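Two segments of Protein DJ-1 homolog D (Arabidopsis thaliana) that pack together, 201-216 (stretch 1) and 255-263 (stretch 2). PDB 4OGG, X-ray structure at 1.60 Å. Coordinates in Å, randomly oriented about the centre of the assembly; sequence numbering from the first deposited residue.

Stretch 1 201-216: LCGDYMEDYEVKVPFQ
Stretch 2 (255-263) PGHTFALTT

What fills the centre? Phe-259, on the short strand 259-260, points toward stretch 1 with chi1 t and chi2 -85°. Val-211, chi1 p, sets CG2 over one face of the Phe-259 ring, 3.6 Å from its centroid. The Phe-259 edge meets the face of Phe-215 (chi1 t, chi2 -95°), planes at 90° and centroids 5.2 Å apart.

What surrounds that ring? Met-206 (p, t, t), the last residue of a type II turn that begins at Gly-203, brings CE to 3.9 Å from Phe-259 CD1. Cys-202 (m) lies obliquely, SG 4.2 Å from Phe-259 CE1, while its CB sits 3.9 Å from CD2 of Leu-261 (m, t).

Which helix bears on the ring? The one that carries Val-211, Lys-212 and Phe-215 starts at Asp-208 and continues past Gln-216, kinked at Pro-214, whose nitrogen has no hydrogen to give. Glu-207 caps it, OE2 accepting from Tyr-209 N at 2.7 Å. Lys-212, its CA 7.9 Å from Phe-259 CA, lays CD 4.0 Å from Phe-259 CD2 at the ring edge; a water joins its NZ to Thr-258 O.

What closes the polar edge? Asp-208 (t) OD1 accepts from His-257 (m) ND1 at 2.8 Å and from His-257 N at 3.0 Å, both nearly straight. Asp-208 CA lies 5.5 Å from Gly-256 CA, where a CB would come within 2.7 Å of Asp-208 OD1.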

# COMPACT_ATOMS: atom_id res chain seq x y z
N LEU C 201 -2.80 27.53 7.17
CA LEU C 201 -4.02 27.13 6.48
C LEU C 201 -3.82 25.70 6.00
O LEU C 201 -3.12 25.46 5.01
CB LEU C 201 -4.29 28.06 5.30
CG LEU C 201 -4.64 29.50 5.67
CD1 LEU C 201 -4.67 30.38 4.43
CD2 LEU C 201 -5.99 29.51 6.38
N CYS C 202 -4.42 24.76 6.71
CA CYS C 202 -4.29 23.34 6.39
C CYS C 202 -5.52 22.74 5.73
O CYS C 202 -6.57 23.38 5.63
CB CYS C 202 -3.97 22.56 7.67
SG CYS C 202 -2.50 23.14 8.55
N GLY C 203 -5.37 21.49 5.29
CA GLY C 203 -6.46 20.79 4.64
C GLY C 203 -6.06 19.35 4.36
O GLY C 203 -4.89 18.99 4.47
N ASP C 204 -7.03 18.52 3.99
CA ASP C 204 -6.73 17.13 3.71
C ASP C 204 -5.75 16.98 2.55
O ASP C 204 -5.86 17.65 1.52
CB ASP C 204 -8.00 16.34 3.39
CG ASP C 204 -8.91 16.19 4.59
OD1 ASP C 204 -8.46 16.48 5.72
OD2 ASP C 204 -10.07 15.76 4.41
N TYR C 205 -4.78 16.10 2.76
CA TYR C 205 -3.77 15.78 1.77
C TYR C 205 -2.76 16.88 1.44
O TYR C 205 -2.24 16.94 0.33
CB TYR C 205 -4.44 15.25 0.50
CG TYR C 205 -5.29 14.04 0.81
CD1 TYR C 205 -4.72 12.85 1.24
CD2 TYR C 205 -6.68 14.12 0.72
CE1 TYR C 205 -5.51 11.76 1.59
CE2 TYR C 205 -7.48 13.04 1.07
CZ TYR C 205 -6.89 11.86 1.50
OH TYR C 205 -7.68 10.79 1.84
N MET C 206 -2.50 17.75 2.41
CA MET C 206 -1.48 18.76 2.20
C MET C 206 -0.20 17.92 2.24
O MET C 206 -0.23 16.80 2.76
CB MET C 206 -1.51 19.80 3.33
CG MET C 206 -1.47 19.21 4.72
SD MET C 206 -1.83 20.46 5.97
CE MET C 206 -2.57 19.44 7.24
N GLU C 207 0.90 18.41 1.68
CA GLU C 207 2.13 17.63 1.66
C GLU C 207 2.72 17.45 3.07
O GLU C 207 2.86 18.41 3.83
CB GLU C 207 3.17 18.28 0.73
CG GLU C 207 4.01 17.27 -0.07
CD GLU C 207 5.12 16.63 0.74
OE1 GLU C 207 5.58 15.52 0.36
OE2 GLU C 207 5.55 17.22 1.75
N ASP C 208 3.03 16.20 3.38
CA ASP C 208 3.58 15.74 4.65
C ASP C 208 4.70 16.62 5.23
O ASP C 208 4.63 17.05 6.39
CB ASP C 208 4.07 14.30 4.45
CG ASP C 208 4.76 13.72 5.67
OD1 ASP C 208 4.08 13.12 6.54
OD2 ASP C 208 6.00 13.85 5.74
N TYR C 209 5.74 16.88 4.45
CA TYR C 209 6.85 17.72 4.92
C TYR C 209 6.46 19.19 5.00
O TYR C 209 6.82 19.89 5.95
CB TYR C 209 8.04 17.67 3.96
CG TYR C 209 8.91 16.44 3.96
CD1 TYR C 209 9.07 15.64 5.09
CD2 TYR C 209 9.69 16.16 2.84
CE1 TYR C 209 9.99 14.58 5.09
CE2 TYR C 209 10.60 15.13 2.84
CZ TYR C 209 10.76 14.35 3.95
OH TYR C 209 11.69 13.34 3.91
N GLU C 210 5.74 19.66 3.99
CA GLU C 210 5.37 21.06 3.89
C GLU C 210 4.52 21.63 5.00
O GLU C 210 4.48 22.85 5.18
CB GLU C 210 4.75 21.31 2.52
CG GLU C 210 5.74 20.89 1.43
CD GLU C 210 5.17 20.95 0.04
OE1 GLU C 210 5.83 20.39 -0.87
OE2 GLU C 210 4.09 21.54 -0.15
N VAL C 211 3.84 20.78 5.75
CA VAL C 211 3.07 21.27 6.88
C VAL C 211 3.93 21.11 8.14
O VAL C 211 4.13 22.06 8.89
CB VAL C 211 1.73 20.52 7.07
CG1 VAL C 211 1.96 19.02 7.19
CG2 VAL C 211 1.02 21.05 8.33
N LYS C 212 4.47 19.91 8.35
CA LYS C 212 5.24 19.63 9.55
C LYS C 212 6.54 20.40 9.72
O LYS C 212 6.82 20.91 10.80
CB LYS C 212 5.54 18.13 9.64
CG LYS C 212 5.82 17.65 11.07
CD LYS C 212 4.53 17.59 11.89
CE LYS C 212 4.73 16.89 13.23
NZ LYS C 212 3.46 16.74 14.00
N VAL C 213 7.35 20.47 8.67
CA VAL C 213 8.63 21.17 8.78
C VAL C 213 8.50 22.65 9.13
O VAL C 213 9.09 23.10 10.12
CB VAL C 213 9.48 20.98 7.51
CG1 VAL C 213 10.81 21.73 7.65
CG2 VAL C 213 9.76 19.50 7.29
N PRO C 214 7.75 23.43 8.34
CA PRO C 214 7.65 24.85 8.69
C PRO C 214 6.95 25.03 10.05
O PRO C 214 7.35 25.87 10.85
CB PRO C 214 6.83 25.44 7.55
CG PRO C 214 7.16 24.53 6.38
CD PRO C 214 7.11 23.16 7.03
N PHE C 215 5.93 24.22 10.29
CA PHE C 215 5.16 24.30 11.53
C PHE C 215 6.05 24.10 12.75
O PHE C 215 6.07 24.93 13.66
CB PHE C 215 4.04 23.25 11.51
CG PHE C 215 3.06 23.38 12.65
CD1 PHE C 215 3.21 22.62 13.81
CD2 PHE C 215 1.99 24.26 12.56
CE1 PHE C 215 2.30 22.74 14.86
CE2 PHE C 215 1.07 24.38 13.61
CZ PHE C 215 1.23 23.62 14.76
N GLN C 216 6.82 23.01 12.77
CA GLN C 216 7.68 22.75 13.90
C GLN C 216 8.93 23.63 13.93
O GLN C 216 9.47 23.91 15.00
CB GLN C 216 8.06 21.27 13.94
CG GLN C 216 6.84 20.40 14.21
CD GLN C 216 7.20 19.02 14.69
OE1 GLN C 216 6.68 18.55 15.71
NE2 GLN C 216 8.08 18.35 13.97
N PRO C 255 0.37 7.83 1.40
CA PRO C 255 0.03 8.43 2.70
C PRO C 255 1.22 8.87 3.55
O PRO C 255 2.26 8.22 3.58
CB PRO C 255 -0.78 7.33 3.39
CG PRO C 255 -1.38 6.58 2.24
CD PRO C 255 -0.22 6.49 1.29
N GLY C 256 1.04 9.99 4.24
CA GLY C 256 2.06 10.50 5.14
C GLY C 256 1.50 10.41 6.55
O GLY C 256 0.58 9.62 6.78
N HIS C 257 2.03 11.20 7.48
CA HIS C 257 1.53 11.18 8.86
C HIS C 257 0.24 12.00 8.93
O HIS C 257 0.09 12.97 8.19
CB HIS C 257 2.50 11.84 9.84
CG HIS C 257 3.90 11.30 9.82
ND1 HIS C 257 4.78 11.55 8.78
CD2 HIS C 257 4.60 10.60 10.74
CE1 HIS C 257 5.96 11.04 9.08
NE2 HIS C 257 5.88 10.46 10.26
N THR C 258 -0.68 11.63 9.81
CA THR C 258 -1.88 12.43 9.95
C THR C 258 -1.44 13.64 10.78
O THR C 258 -0.63 13.50 11.70
CB THR C 258 -3.01 11.67 10.68
OG1 THR C 258 -2.55 11.20 11.95
CG2 THR C 258 -3.47 10.49 9.84
N PHE C 259 -1.96 14.81 10.45
CA PHE C 259 -1.58 16.03 11.15
C PHE C 259 -2.75 16.57 11.95
O PHE C 259 -3.86 16.70 11.44
CB PHE C 259 -1.10 17.07 10.14
CG PHE C 259 -0.65 18.36 10.76
CD1 PHE C 259 -1.56 19.36 11.05
CD2 PHE C 259 0.69 18.57 11.06
CE1 PHE C 259 -1.15 20.56 11.64
CE2 PHE C 259 1.11 19.76 11.65
CZ PHE C 259 0.19 20.75 11.93
N ALA C 260 -2.49 16.88 13.22
CA ALA C 260 -3.53 17.38 14.11
C ALA C 260 -3.68 18.90 14.11
O ALA C 260 -2.71 19.63 14.28
CB ALA C 260 -3.27 16.89 15.54
N LEU C 261 -4.92 19.36 13.92
CA LEU C 261 -5.20 20.79 13.92
C LEU C 261 -5.19 21.27 15.36
O LEU C 261 -5.37 20.47 16.29
CB LEU C 261 -6.57 21.07 13.28
CG LEU C 261 -6.72 20.64 11.81
CD1 LEU C 261 -8.11 21.00 11.32
CD2 LEU C 261 -5.66 21.32 10.96
N THR C 262 -4.98 22.57 15.56
CA THR C 262 -4.92 23.13 16.91
C THR C 262 -5.98 24.17 17.21
O THR C 262 -6.32 24.40 18.38
CB THR C 262 -3.56 23.80 17.15
OG1 THR C 262 -3.44 24.95 16.31
CG2 THR C 262 -2.42 22.83 16.84
N THR C 263 -6.51 24.81 16.17
CA THR C 263 -7.51 25.85 16.37
C THR C 263 -8.75 25.67 15.49
O THR C 263 -8.69 25.02 14.45
CB THR C 263 -6.91 27.24 16.07
OG1 THR C 263 -5.63 27.34 16.71
CG2 THR C 263 -7.81 28.34 16.60
O HOH W 1 1.91 14.82 12.34